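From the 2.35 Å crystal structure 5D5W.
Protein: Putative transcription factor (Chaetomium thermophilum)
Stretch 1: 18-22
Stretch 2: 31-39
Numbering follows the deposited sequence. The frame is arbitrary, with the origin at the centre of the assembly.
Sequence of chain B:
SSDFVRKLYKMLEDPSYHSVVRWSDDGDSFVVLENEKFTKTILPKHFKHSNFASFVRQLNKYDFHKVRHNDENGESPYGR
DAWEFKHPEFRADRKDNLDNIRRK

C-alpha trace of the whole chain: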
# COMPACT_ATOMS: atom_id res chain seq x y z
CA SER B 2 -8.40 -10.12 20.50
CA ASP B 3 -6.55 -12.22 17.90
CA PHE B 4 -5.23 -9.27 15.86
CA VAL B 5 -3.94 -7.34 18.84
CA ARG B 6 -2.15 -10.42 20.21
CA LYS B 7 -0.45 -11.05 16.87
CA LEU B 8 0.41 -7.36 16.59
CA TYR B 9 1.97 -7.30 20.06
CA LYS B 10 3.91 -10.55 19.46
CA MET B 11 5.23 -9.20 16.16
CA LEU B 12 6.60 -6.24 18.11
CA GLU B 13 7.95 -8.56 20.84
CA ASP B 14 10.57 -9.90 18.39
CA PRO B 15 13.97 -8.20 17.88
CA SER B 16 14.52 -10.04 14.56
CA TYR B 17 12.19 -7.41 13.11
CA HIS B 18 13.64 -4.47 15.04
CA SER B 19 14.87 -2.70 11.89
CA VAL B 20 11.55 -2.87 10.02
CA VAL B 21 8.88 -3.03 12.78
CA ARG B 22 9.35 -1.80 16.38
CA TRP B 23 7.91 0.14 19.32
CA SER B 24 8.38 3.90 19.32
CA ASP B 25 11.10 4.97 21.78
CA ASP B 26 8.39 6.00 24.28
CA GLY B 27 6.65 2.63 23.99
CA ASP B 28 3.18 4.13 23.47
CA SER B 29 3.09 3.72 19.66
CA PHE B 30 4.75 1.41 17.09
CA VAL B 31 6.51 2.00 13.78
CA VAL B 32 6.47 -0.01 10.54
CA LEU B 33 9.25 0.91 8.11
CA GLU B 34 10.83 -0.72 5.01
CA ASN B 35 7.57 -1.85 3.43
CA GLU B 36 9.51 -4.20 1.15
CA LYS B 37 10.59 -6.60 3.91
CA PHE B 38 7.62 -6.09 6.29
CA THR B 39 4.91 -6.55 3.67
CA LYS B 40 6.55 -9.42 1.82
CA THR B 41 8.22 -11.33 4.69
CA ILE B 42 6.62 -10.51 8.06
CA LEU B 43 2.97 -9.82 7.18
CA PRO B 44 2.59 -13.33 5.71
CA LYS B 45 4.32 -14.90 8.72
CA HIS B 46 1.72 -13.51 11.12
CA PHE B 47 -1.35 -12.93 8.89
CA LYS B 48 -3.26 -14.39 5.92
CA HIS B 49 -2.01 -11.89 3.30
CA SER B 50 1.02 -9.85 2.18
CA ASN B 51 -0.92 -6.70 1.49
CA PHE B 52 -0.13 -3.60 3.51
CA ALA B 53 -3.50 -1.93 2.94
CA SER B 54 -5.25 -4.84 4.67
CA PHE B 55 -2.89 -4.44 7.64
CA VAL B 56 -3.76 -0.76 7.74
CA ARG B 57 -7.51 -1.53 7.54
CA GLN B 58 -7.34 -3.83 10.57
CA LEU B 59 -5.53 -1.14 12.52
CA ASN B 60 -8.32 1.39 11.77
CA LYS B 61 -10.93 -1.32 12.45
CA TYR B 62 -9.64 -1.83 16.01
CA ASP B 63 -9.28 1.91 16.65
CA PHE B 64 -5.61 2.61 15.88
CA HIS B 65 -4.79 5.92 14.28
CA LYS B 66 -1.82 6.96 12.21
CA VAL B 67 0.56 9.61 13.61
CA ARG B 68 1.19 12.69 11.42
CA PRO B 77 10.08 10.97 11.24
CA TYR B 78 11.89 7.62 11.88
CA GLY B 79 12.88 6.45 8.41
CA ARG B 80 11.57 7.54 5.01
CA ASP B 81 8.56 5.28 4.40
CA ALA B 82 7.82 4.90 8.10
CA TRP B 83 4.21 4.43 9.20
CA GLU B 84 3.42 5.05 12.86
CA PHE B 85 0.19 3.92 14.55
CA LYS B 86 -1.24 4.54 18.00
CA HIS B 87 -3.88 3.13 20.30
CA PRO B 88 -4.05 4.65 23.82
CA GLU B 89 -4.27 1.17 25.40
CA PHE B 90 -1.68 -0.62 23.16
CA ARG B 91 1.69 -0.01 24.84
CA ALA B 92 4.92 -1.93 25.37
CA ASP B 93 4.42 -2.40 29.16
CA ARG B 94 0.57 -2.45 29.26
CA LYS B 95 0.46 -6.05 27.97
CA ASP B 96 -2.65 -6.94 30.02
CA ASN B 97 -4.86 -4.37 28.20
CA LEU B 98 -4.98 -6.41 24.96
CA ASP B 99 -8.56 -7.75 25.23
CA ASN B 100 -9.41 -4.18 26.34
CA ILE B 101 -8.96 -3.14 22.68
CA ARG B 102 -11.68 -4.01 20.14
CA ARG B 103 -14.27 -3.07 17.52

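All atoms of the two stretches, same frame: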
# COMPACT_ATOMS: atom_id res chain seq x y z
N HIS B 18 13.43 -5.80 14.47
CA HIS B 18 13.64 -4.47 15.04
C HIS B 18 13.82 -3.38 13.98
O HIS B 18 13.33 -2.26 14.15
CB HIS B 18 14.83 -4.47 16.00
CG HIS B 18 15.06 -3.15 16.68
ND1 HIS B 18 14.37 -2.76 17.81
CD2 HIS B 18 15.90 -2.12 16.38
CE1 HIS B 18 14.77 -1.55 18.17
NE2 HIS B 18 15.69 -1.14 17.32
N SER B 19 14.52 -3.70 12.90
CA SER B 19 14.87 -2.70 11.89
C SER B 19 13.67 -2.23 11.07
O SER B 19 13.64 -1.09 10.61
CB SER B 19 15.94 -3.28 10.95
OG SER B 19 15.49 -4.50 10.37
N VAL B 20 12.70 -3.12 10.90
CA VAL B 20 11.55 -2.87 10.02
C VAL B 20 10.20 -2.70 10.75
O VAL B 20 9.31 -2.04 10.22
CB VAL B 20 11.42 -3.98 8.95
CG1 VAL B 20 12.77 -4.20 8.27
CG2 VAL B 20 10.92 -5.28 9.56
N VAL B 21 10.04 -3.29 11.93
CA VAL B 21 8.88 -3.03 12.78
C VAL B 21 9.31 -3.01 14.25
O VAL B 21 9.92 -3.99 14.73
CB VAL B 21 7.78 -4.12 12.62
CG1 VAL B 21 6.58 -3.82 13.52
CG2 VAL B 21 7.33 -4.21 11.18
N ARG B 22 9.00 -1.92 14.96
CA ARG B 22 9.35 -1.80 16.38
C ARG B 22 8.47 -0.81 17.13
O ARG B 22 7.75 -0.02 16.53
CB ARG B 22 10.82 -1.38 16.53
CG ARG B 22 11.15 0.00 15.97
CD ARG B 22 12.59 0.38 16.28
NE ARG B 22 12.96 1.72 15.80
CZ ARG B 22 13.24 2.03 14.53
NH1 ARG B 22 13.18 1.11 13.56
NH2 ARG B 22 13.57 3.28 14.23
N VAL B 31 6.08 1.52 15.08
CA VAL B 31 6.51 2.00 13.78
C VAL B 31 6.72 0.82 12.84
O VAL B 31 7.34 -0.16 13.23
CB VAL B 31 7.86 2.74 13.88
CG1 VAL B 31 8.20 3.41 12.56
CG2 VAL B 31 7.82 3.76 15.01
N VAL B 32 6.19 0.93 11.63
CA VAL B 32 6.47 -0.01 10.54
C VAL B 32 7.20 0.75 9.43
O VAL B 32 6.77 1.83 9.04
CB VAL B 32 5.20 -0.66 9.96
CG1 VAL B 32 5.53 -1.53 8.76
CG2 VAL B 32 4.49 -1.49 11.02
N LEU B 33 8.29 0.18 8.94
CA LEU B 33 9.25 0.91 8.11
C LEU B 33 10.01 -0.10 7.25
O LEU B 33 10.40 -1.14 7.76
CB LEU B 33 10.22 1.69 9.01
CG LEU B 33 11.51 2.26 8.42
CD1 LEU B 33 11.19 3.17 7.23
CD2 LEU B 33 12.30 3.00 9.49
N GLU B 34 10.22 0.22 5.97
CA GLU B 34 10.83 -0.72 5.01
C GLU B 34 9.73 -1.68 4.57
O GLU B 34 9.78 -2.89 4.83
CB GLU B 34 12.05 -1.45 5.59
CG GLU B 34 12.97 -2.11 4.56
CD GLU B 34 14.20 -2.76 5.19
OE1 GLU B 34 14.40 -3.98 5.00
OE2 GLU B 34 14.96 -2.05 5.89
N ASN B 35 8.74 -1.11 3.88
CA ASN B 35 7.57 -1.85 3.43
C ASN B 35 7.90 -3.08 2.58
O ASN B 35 7.16 -4.05 2.57
CB ASN B 35 6.63 -0.90 2.68
CG ASN B 35 5.85 0.01 3.62
OD1 ASN B 35 4.81 0.54 3.25
ND2 ASN B 35 6.35 0.18 4.84
N GLU B 36 9.03 -3.04 1.89
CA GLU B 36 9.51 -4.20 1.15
C GLU B 36 9.52 -5.43 2.04
O GLU B 36 8.78 -6.38 1.80
CB GLU B 36 10.93 -3.96 0.63
CG GLU B 36 11.01 -3.03 -0.57
CD GLU B 36 10.80 -1.56 -0.25
OE1 GLU B 36 9.84 -0.97 -0.80
OE2 GLU B 36 11.59 -1.00 0.55
N LYS B 37 10.35 -5.41 3.09
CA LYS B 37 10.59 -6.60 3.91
C LYS B 37 9.43 -6.92 4.86
O LYS B 37 9.15 -8.09 5.09
CB LYS B 37 11.89 -6.47 4.70
CG LYS B 37 12.47 -7.82 5.12
CD LYS B 37 13.54 -7.69 6.20
CE LYS B 37 13.85 -9.04 6.84
NZ LYS B 37 14.31 -8.93 8.26
N PHE B 38 8.78 -5.89 5.40
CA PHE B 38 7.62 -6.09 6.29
C PHE B 38 6.43 -6.72 5.58
O PHE B 38 5.86 -7.72 6.04
CB PHE B 38 7.17 -4.76 6.91
CG PHE B 38 5.87 -4.87 7.66
CD1 PHE B 38 5.81 -5.58 8.84
CD2 PHE B 38 4.71 -4.31 7.16
CE1 PHE B 38 4.61 -5.70 9.53
CE2 PHE B 38 3.51 -4.43 7.84
CZ PHE B 38 3.46 -5.13 9.03
N THR B 39 6.05 -6.10 4.47
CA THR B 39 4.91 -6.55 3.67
C THR B 39 5.15 -7.94 3.12
O THR B 39 4.29 -8.80 3.23
CB THR B 39 4.65 -5.57 2.51
OG1 THR B 39 4.26 -4.30 3.03
CG2 THR B 39 3.57 -6.07 1.60

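Stretch 1 enters an antiparallel ladder at its end, where Val-21 and Arg-22 run beside Val-31 and Val-32. Arg-22 and Val-31 form the hydrogen-bonded pair: Arg-22 N donates to Val-31 O at 3.0 Å, and Val-31 N returns a bond to Arg-22 O at 2.7 Å. Val-21 and Val-32 make the neighbouring non-hydrogen-bonded pair, their CA atoms 4.5 Å apart, close enough for Val-21 CA to approach Val-31 O at 3.3 Å in a CA-H...O contact. One step further, Leu-33 N donates to Val-20 O at 2.8 Å, and Val-20 CA lies 3.1 Å from Leu-33 O.

Val-21 and Val-32 share one face of the sheet. Both adopt t rotamers, and Val-21 CG2 meets Val-32 CG2 at 3.9 Å. The same methyl lies only 3.1 Å from Phe-38 CD1, a very tight approach made obliquely to the ring. Phe-38, on the helix that follows Glu-34, points its CA-to-CB bond toward stretch 1; its t chi1 carries the ring to this methyl. Compact, beta-branched valine suits such a place, offering apolar surface without a long chain to accommodate.

Arg-22 and Val-31 occupy the opposite face. Arg-22 has chi1 p, then chi2 and chi3 t, so its chain is extended beyond CB; chi4, at -77°, turns the guanidinium, and NH1 reaches His-18 O at 3.4 Å in a weak hydrogen bond. Arg-22 is partly exposed as a whole, and its long side chain brings the guanidinium back to the backbone of its own stretch.

Val-20, in the m rotamer, is buried beside longer polar chains: its CG1 lies 3.7 Å from Glu-34 OE1 and 4.1 Å from Lys-37 CD. The lysine, t at all four chi angles, offers methylene carbon to the valine and carries its amine onward. Glu-34 holds the N-cap position, its backbone O accepting from Phe-38 N at 3.2 Å.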